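PDB 5K3H: acyl-coenzyme A oxidase acox-1.1 from Caenorhabditis elegans, which catalyses the FAD-dependent desaturation of acyl-CoA to (2E)-enoyl-CoA, passing electrons to oxygen to give hydrogen peroxide, the first step of peroxisomal beta-oxidation. Local coordinates for residues 118-123 with 143-148; 344-349 with 602-607. One frame throughout, in Å; residues are numbered along the deposited sequence.

Contact 1: residues 118-123 with 143-148; sequences VMFIPA and REIIGT
From the middle of helix 114-127, Phe120 lays one face of its ring on Gly147 CA. Phe120 CB starts the contact beside the peptide group, 3.7 Å from Gly147 C. CG stands anti to the backbone N (chi1 -175°), which carries the ring out from the helix and over the strand. Of the two ortho carbons, Phe120 CD1 comes to 3.3 Å from Thr148 O, obliquely to the ring, while Phe120 CD2 sits 3.5 Å from Gly147 CA. With no side chain at Gly147, its CA lies 3.4 Å from the centroid of the Phe120 ring and 8° off the ring normal, a CH-pi contact over the centre of one face. Farther out, Phe120 CE2 is 4.0 Å from Ile145 CD1, a methyl that reaches the ring edge near its plane, and CZ is almost as close; the two side chains cross at about a right angle. Gly147 N is hydrogen-bonded to His116 ND1, and the His116 ring meets Phe120. Phe120 also touches Ala140, Tyr199 and Val201, so it fills the space between helices 114-127 and 130-141 and strands 147-150 and 199-208; strand 147-150 carries the FAD-binding residues Tyr149 and Ala150.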
loop_
_atom_site.group_PDB
_atom_site.type_symbol
_atom_site.label_atom_id
_atom_site.label_comp_id
_atom_site.label_asym_id
_atom_site.label_seq_id
_atom_site.Cartn_x
_atom_site.Cartn_y
_atom_site.Cartn_z
ATOM N N VAL B 118 0.053 -6.351 -25.611
ATOM C CA VAL B 118 -1.047 -5.665 -24.935
ATOM C C VAL B 118 -1.515 -4.456 -25.740
ATOM O O VAL B 118 -2.719 -4.213 -25.870
ATOM C CB VAL B 118 -0.626 -5.259 -23.503
ATOM C CG1 VAL B 118 -1.666 -4.378 -22.883
ATOM C CG2 VAL B 118 -0.417 -6.476 -22.620
ATOM N N MET B 119 -0.587 -3.691 -26.301
ATOM C CA MET B 119 -0.938 -2.451 -26.982
ATOM C C MET B 119 -0.465 -2.397 -28.424
ATOM O O MET B 119 -1.207 -1.932 -29.286
ATOM C CB MET B 119 -0.342 -1.236 -26.236
ATOM C CG MET B 119 -0.991 -0.886 -24.900
ATOM S SD MET B 119 -2.760 -0.560 -24.987
ATOM C CE MET B 119 -2.861 0.550 -26.381
ATOM N N PHE B 120 0.761 -2.833 -28.711
ATOM C CA PHE B 120 1.313 -2.648 -30.052
ATOM C C PHE B 120 0.453 -3.345 -31.096
ATOM O O PHE B 120 -0.103 -2.704 -32.004
ATOM C CB PHE B 120 2.746 -3.187 -30.086
ATOM C CG PHE B 120 3.475 -2.945 -31.373
ATOM C CD1 PHE B 120 3.631 -1.663 -31.870
ATOM C CD2 PHE B 120 4.088 -3.995 -32.043
ATOM C CE1 PHE B 120 4.349 -1.436 -33.050
ATOM C CE2 PHE B 120 4.813 -3.783 -33.209
ATOM C CZ PHE B 120 4.944 -2.502 -33.715
ATOM N N ILE B 121 0.298 -4.664 -30.962
ATOM C CA ILE B 121 -0.489 -5.422 -31.932
ATOM C C ILE B 121 -1.946 -4.968 -31.915
ATOM O O ILE B 121 -2.520 -4.751 -33.003
ATOM C CB ILE B 121 -0.298 -6.923 -31.717
ATOM C CG1 ILE B 121 1.042 -7.352 -32.305
ATOM C CG2 ILE B 121 -1.443 -7.717 -32.296
ATOM C CD1 ILE B 121 1.574 -8.657 -31.760
ATOM N N PRO B 122 -2.594 -4.759 -30.754
ATOM C CA PRO B 122 -3.967 -4.210 -30.807
ATOM C C PRO B 122 -4.067 -2.889 -31.554
ATOM O O PRO B 122 -5.041 -2.672 -32.289
ATOM C CB PRO B 122 -4.345 -4.082 -29.324
ATOM C CG PRO B 122 -3.613 -5.219 -28.686
ATOM C CD PRO B 122 -2.270 -5.262 -29.408
ATOM N N ALA B 123 -3.085 -2.000 -31.409
ATOM C CA ALA B 123 -3.131 -0.745 -32.153
ATOM C C ALA B 123 -3.029 -0.991 -33.663
ATOM O O ALA B 123 -3.718 -0.341 -34.456
ATOM C CB ALA B 123 -2.035 0.192 -31.649
ATOM N N ARG B 143 6.996 -11.839 -34.353
ATOM C CA ARG B 143 8.013 -11.402 -33.403
ATOM C C ARG B 143 9.324 -11.080 -34.113
ATOM O O ARG B 143 10.407 -11.278 -33.546
ATOM C CB ARG B 143 8.220 -12.427 -32.279
ATOM C CG ARG B 143 6.924 -12.766 -31.519
ATOM C CD ARG B 143 7.124 -13.717 -30.319
ATOM N NE ARG B 143 6.081 -13.515 -29.294
ATOM C CZ ARG B 143 5.708 -14.418 -28.379
ATOM N NH1 ARG B 143 6.273 -15.607 -28.352
ATOM N NH2 ARG B 143 4.761 -14.143 -27.491
ATOM N N GLU B 144 9.234 -10.602 -35.371
ATOM C CA GLU B 144 10.415 -10.106 -36.083
ATOM C C GLU B 144 10.860 -8.759 -35.558
ATOM O O GLU B 144 12.027 -8.382 -35.745
ATOM C CB GLU B 144 10.164 -9.956 -37.583
ATOM C CG GLU B 144 9.802 -11.229 -38.307
ATOM C CD GLU B 144 9.576 -11.008 -39.797
ATOM O OE1 GLU B 144 10.161 -10.063 -40.379
ATOM O OE2 GLU B 144 8.755 -11.750 -40.378
ATOM N N ILE B 145 9.933 -8.031 -34.925
ATOM C CA ILE B 145 10.154 -6.715 -34.353
ATOM C C ILE B 145 9.554 -6.698 -32.955
ATOM O O ILE B 145 8.732 -7.545 -32.588
ATOM C CB ILE B 145 9.537 -5.601 -35.225
ATOM C CG1 ILE B 145 8.041 -5.849 -35.432
ATOM C CG2 ILE B 145 10.267 -5.497 -36.543
ATOM C CD1 ILE B 145 7.356 -4.727 -36.207
ATOM N N ILE B 146 10.000 -5.734 -32.158
ATOM C CA ILE B 146 9.467 -5.534 -30.822
ATOM C C ILE B 146 8.911 -4.120 -30.773
ATOM O O ILE B 146 9.635 -3.146 -31.028
ATOM C CB ILE B 146 10.533 -5.766 -29.742
ATOM C CG1 ILE B 146 11.071 -7.192 -29.837
ATOM C CG2 ILE B 146 9.972 -5.500 -28.357
ATOM C CD1 ILE B 146 12.188 -7.480 -28.875
ATOM N N GLY B 147 7.626 -4.008 -30.447
ATOM C CA GLY B 147 6.951 -2.735 -30.476
ATOM C C GLY B 147 6.260 -2.446 -29.158
ATOM O O GLY B 147 6.062 -3.321 -28.313
ATOM N N THR B 148 5.911 -1.175 -28.999
ATOM C CA THR B 148 5.125 -0.700 -27.875
ATOM C C THR B 148 4.225 0.414 -28.399
ATOM O O THR B 148 4.208 0.717 -29.596
ATOM C CB THR B 148 6.050 -0.261 -26.723
ATOM O OG1 THR B 148 5.277 0.174 -25.595
ATOM C CG2 THR B 148 6.978 0.866 -27.177
#

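Contact 2: residues 344-349 with 602-607; sequences LFPFIA and FYLQKI
Phe345 reaches from helix 338-367 toward Leu604 and Ile607 of helix 590-616, a buried helix-helix crossing between the C-alpha1 region and the C-terminal helical region of the acyl-CoA oxidase fold. The short segments cross steeply, at 76°, with their axes 10.3 Å apart, a spacing filled mainly by side chains, with the Phe345 ring reaching the partner backbone. Phe345 is the main bump. Its CG points anti to its own carbonyl carbon (chi1 -61°), and the ring enters the hollow beside Leu604 and Ile607, one turn apart on the partner helix. The CD2 methyl of Leu604 meets the base of this bump, 3.9 Å from Phe345 CB and nearly as close to the CD2 side of the ring. Ile607 covers one ring face, its CG2 methyl 4.0 Å from Phe345 CG. The same Leu604 CD2 is a bump in return, ending 4.2 Å from Pro346 CD. Leu569 of helix 557-577 and Arg608 and Ala611 of helix 590-616 also touch Phe345, while Pro346 meets Tyr573, so a third helix borders the crossing. Segment 344-349 directly follows the FAD-binding residues Gln340 to Arg343, and Phe345 packs close to Gln341. An alanine in place of Phe345 would probably open a gap where the ring lay against the Ile607 methyl, and leave Leu569 and Ala611 without their aromatic neighbour. No hydrogen bond spans the two segments; across the contact, Leu604 O lies at the ring edge, near its plane, 3.5 Å from Phe345 CE2.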
loop_
_atom_site.group_PDB
_atom_site.type_symbol
_atom_site.label_atom_id
_atom_site.label_comp_id
_atom_site.label_asym_id
_atom_site.label_seq_id
_atom_site.Cartn_x
_atom_site.Cartn_y
_atom_site.Cartn_z
ATOM N N LEU B 344 -10.091 -11.017 5.517
ATOM C CA LEU B 344 -9.807 -11.881 4.379
ATOM C C LEU B 344 -11.051 -12.226 3.575
ATOM O O LEU B 344 -11.057 -12.038 2.351
ATOM C CB LEU B 344 -9.136 -13.193 4.860
ATOM C CG LEU B 344 -7.723 -13.244 5.477
ATOM C CD1 LEU B 344 -7.478 -14.636 5.952
ATOM C CD2 LEU B 344 -6.604 -12.810 4.500
ATOM N N PHE B 345 -12.105 -12.760 4.223
ATOM C CA PHE B 345 -13.207 -13.389 3.493
ATOM C C PHE B 345 -13.999 -12.387 2.654
ATOM O O PHE B 345 -14.461 -12.750 1.566
ATOM C CB PHE B 345 -14.165 -14.137 4.424
ATOM C CG PHE B 345 -13.530 -15.268 5.197
ATOM C CD1 PHE B 345 -12.265 -15.742 4.872
ATOM C CD2 PHE B 345 -14.176 -15.799 6.319
ATOM C CE1 PHE B 345 -11.678 -16.752 5.618
ATOM C CE2 PHE B 345 -13.605 -16.793 7.058
ATOM C CZ PHE B 345 -12.353 -17.277 6.713
ATOM N N PRO B 346 -14.214 -11.143 3.097
ATOM C CA PRO B 346 -14.914 -10.208 2.217
ATOM C C PRO B 346 -14.178 -9.943 0.917
ATOM O O PRO B 346 -14.813 -9.537 -0.061
ATOM C CB PRO B 346 -15.045 -8.941 3.081
ATOM C CG PRO B 346 -15.016 -9.423 4.493
ATOM C CD PRO B 346 -14.014 -10.550 4.441
ATOM N N PHE B 347 -12.865 -10.139 0.880
ATOM C CA PHE B 347 -12.072 -9.927 -0.321
ATOM C C PHE B 347 -11.997 -11.169 -1.188
ATOM O O PHE B 347 -11.747 -11.057 -2.395
ATOM C CB PHE B 347 -10.677 -9.457 0.073
ATOM C CG PHE B 347 -10.707 -8.175 0.851
ATOM C CD1 PHE B 347 -10.969 -6.971 0.221
ATOM C CD2 PHE B 347 -10.544 -8.180 2.234
ATOM C CE1 PHE B 347 -11.034 -5.805 0.948
ATOM C CE2 PHE B 347 -10.606 -6.994 2.969
ATOM C CZ PHE B 347 -10.849 -5.818 2.325
ATOM N N ILE B 348 -12.227 -12.346 -0.613
ATOM C CA ILE B 348 -12.490 -13.495 -1.466
ATOM C C ILE B 348 -13.737 -13.226 -2.286
ATOM O O ILE B 348 -13.746 -13.404 -3.512
ATOM C CB ILE B 348 -12.634 -14.782 -0.635
ATOM C CG1 ILE B 348 -11.391 -14.971 0.245
ATOM C CG2 ILE B 348 -12.885 -15.962 -1.591
ATOM C CD1 ILE B 348 -11.426 -16.187 1.203
ATOM N N ALA B 349 -14.776 -12.698 -1.627
ATOM C CA ALA B 349 -16.020 -12.353 -2.310
ATOM C C ALA B 349 -15.767 -11.370 -3.435
ATOM O O ALA B 349 -16.248 -11.573 -4.551
ATOM C CB ALA B 349 -17.030 -11.769 -1.310
ATOM N N PHE B 602 -22.299 -13.657 10.735
ATOM C CA PHE B 602 -22.770 -15.008 10.456
ATOM C C PHE B 602 -22.106 -15.592 9.210
ATOM O O PHE B 602 -21.622 -16.725 9.236
ATOM C CB PHE B 602 -24.293 -15.036 10.300
ATOM C CG PHE B 602 -24.830 -16.398 9.908
ATOM C CD1 PHE B 602 -25.058 -17.377 10.876
ATOM C CD2 PHE B 602 -25.075 -16.708 8.573
ATOM C CE1 PHE B 602 -25.553 -18.626 10.527
ATOM C CE2 PHE B 602 -25.549 -17.962 8.205
ATOM C CZ PHE B 602 -25.795 -18.921 9.178
ATOM N N TYR B 603 -22.067 -14.839 8.104
ATOM C CA TYR B 603 -21.528 -15.431 6.880
ATOM C C TYR B 603 -20.006 -15.554 6.905
ATOM O O TYR B 603 -19.467 -16.424 6.216
ATOM C CB TYR B 603 -21.981 -14.651 5.640
ATOM C CG TYR B 603 -23.385 -15.022 5.188
ATOM C CD1 TYR B 603 -23.616 -16.181 4.477
ATOM C CD2 TYR B 603 -24.485 -14.217 5.519
ATOM C CE1 TYR B 603 -24.903 -16.523 4.071
ATOM C CE2 TYR B 603 -25.779 -14.551 5.138
ATOM C CZ TYR B 603 -25.986 -15.702 4.407
ATOM O OH TYR B 603 -27.273 -16.042 4.009
ATOM N N LEU B 604 -19.304 -14.780 7.733
ATOM C CA LEU B 604 -17.896 -15.083 7.962
ATOM C C LEU B 604 -17.725 -16.538 8.414
ATOM O O LEU B 604 -16.991 -17.318 7.790
ATOM C CB LEU B 604 -17.326 -14.136 9.017
ATOM C CG LEU B 604 -17.143 -12.663 8.619
ATOM C CD1 LEU B 604 -16.597 -11.817 9.802
ATOM C CD2 LEU B 604 -16.270 -12.536 7.330
ATOM N N GLN B 605 -18.446 -16.928 9.468
ATOM C CA GLN B 605 -18.405 -18.297 9.972
ATOM C C GLN B 605 -18.875 -19.303 8.915
ATOM O O GLN B 605 -18.344 -20.420 8.819
ATOM C CB GLN B 605 -19.279 -18.358 11.235
ATOM C CG GLN B 605 -19.874 -19.734 11.619
ATOM C CD GLN B 605 -21.215 -20.029 10.903
ATOM O OE1 GLN B 605 -21.995 -19.107 10.616
ATOM N NE2 GLN B 605 -21.486 -21.326 10.630
ATOM N N LYS B 606 -19.876 -18.924 8.114
ATOM C CA LYS B 606 -20.402 -19.820 7.090
ATOM C C LYS B 606 -19.385 -20.038 5.977
ATOM O O LYS B 606 -19.285 -21.143 5.413
ATOM C CB LYS B 606 -21.719 -19.248 6.544
ATOM C CG LYS B 606 -22.473 -20.205 5.640
ATOM C CD LYS B 606 -23.394 -21.070 6.499
ATOM C CE LYS B 606 -23.820 -22.326 5.802
ATOM N NZ LYS B 606 -24.030 -22.088 4.363
ATOM N N ILE B 607 -18.616 -18.995 5.645
ATOM C CA ILE B 607 -17.648 -19.084 4.560
ATOM C C ILE B 607 -16.430 -19.905 4.988
ATOM O O ILE B 607 -15.841 -20.631 4.167
ATOM C CB ILE B 607 -17.245 -17.660 4.134
ATOM C CG1 ILE B 607 -18.398 -16.943 3.412
ATOM C CG2 ILE B 607 -16.001 -17.688 3.257
ATOM C CD1 ILE B 607 -18.798 -17.579 2.129
#

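From the N terminus the chain first closes contact 1, a short loop of 19 intervening residues, mostly helix, that brings the start of strand 147-150 back against helix 114-127. It then runs through the beta strands and on to helix 300-319 before contact 2 opens in helix 338-367. This second loop is far longer, 252 residues and largely helical, and closes in helix 590-616. The two loops follow one another in series, neither nested nor crossed. The centres of contact 1 and contact 2 lie about 42 Å apart, on opposite sides of the chain's centre, and the contacts do not touch. Contact 1 joins N-terminal helices to the beta region; 344-349 with 602-607 joins C-alpha1 to the C-terminal helices.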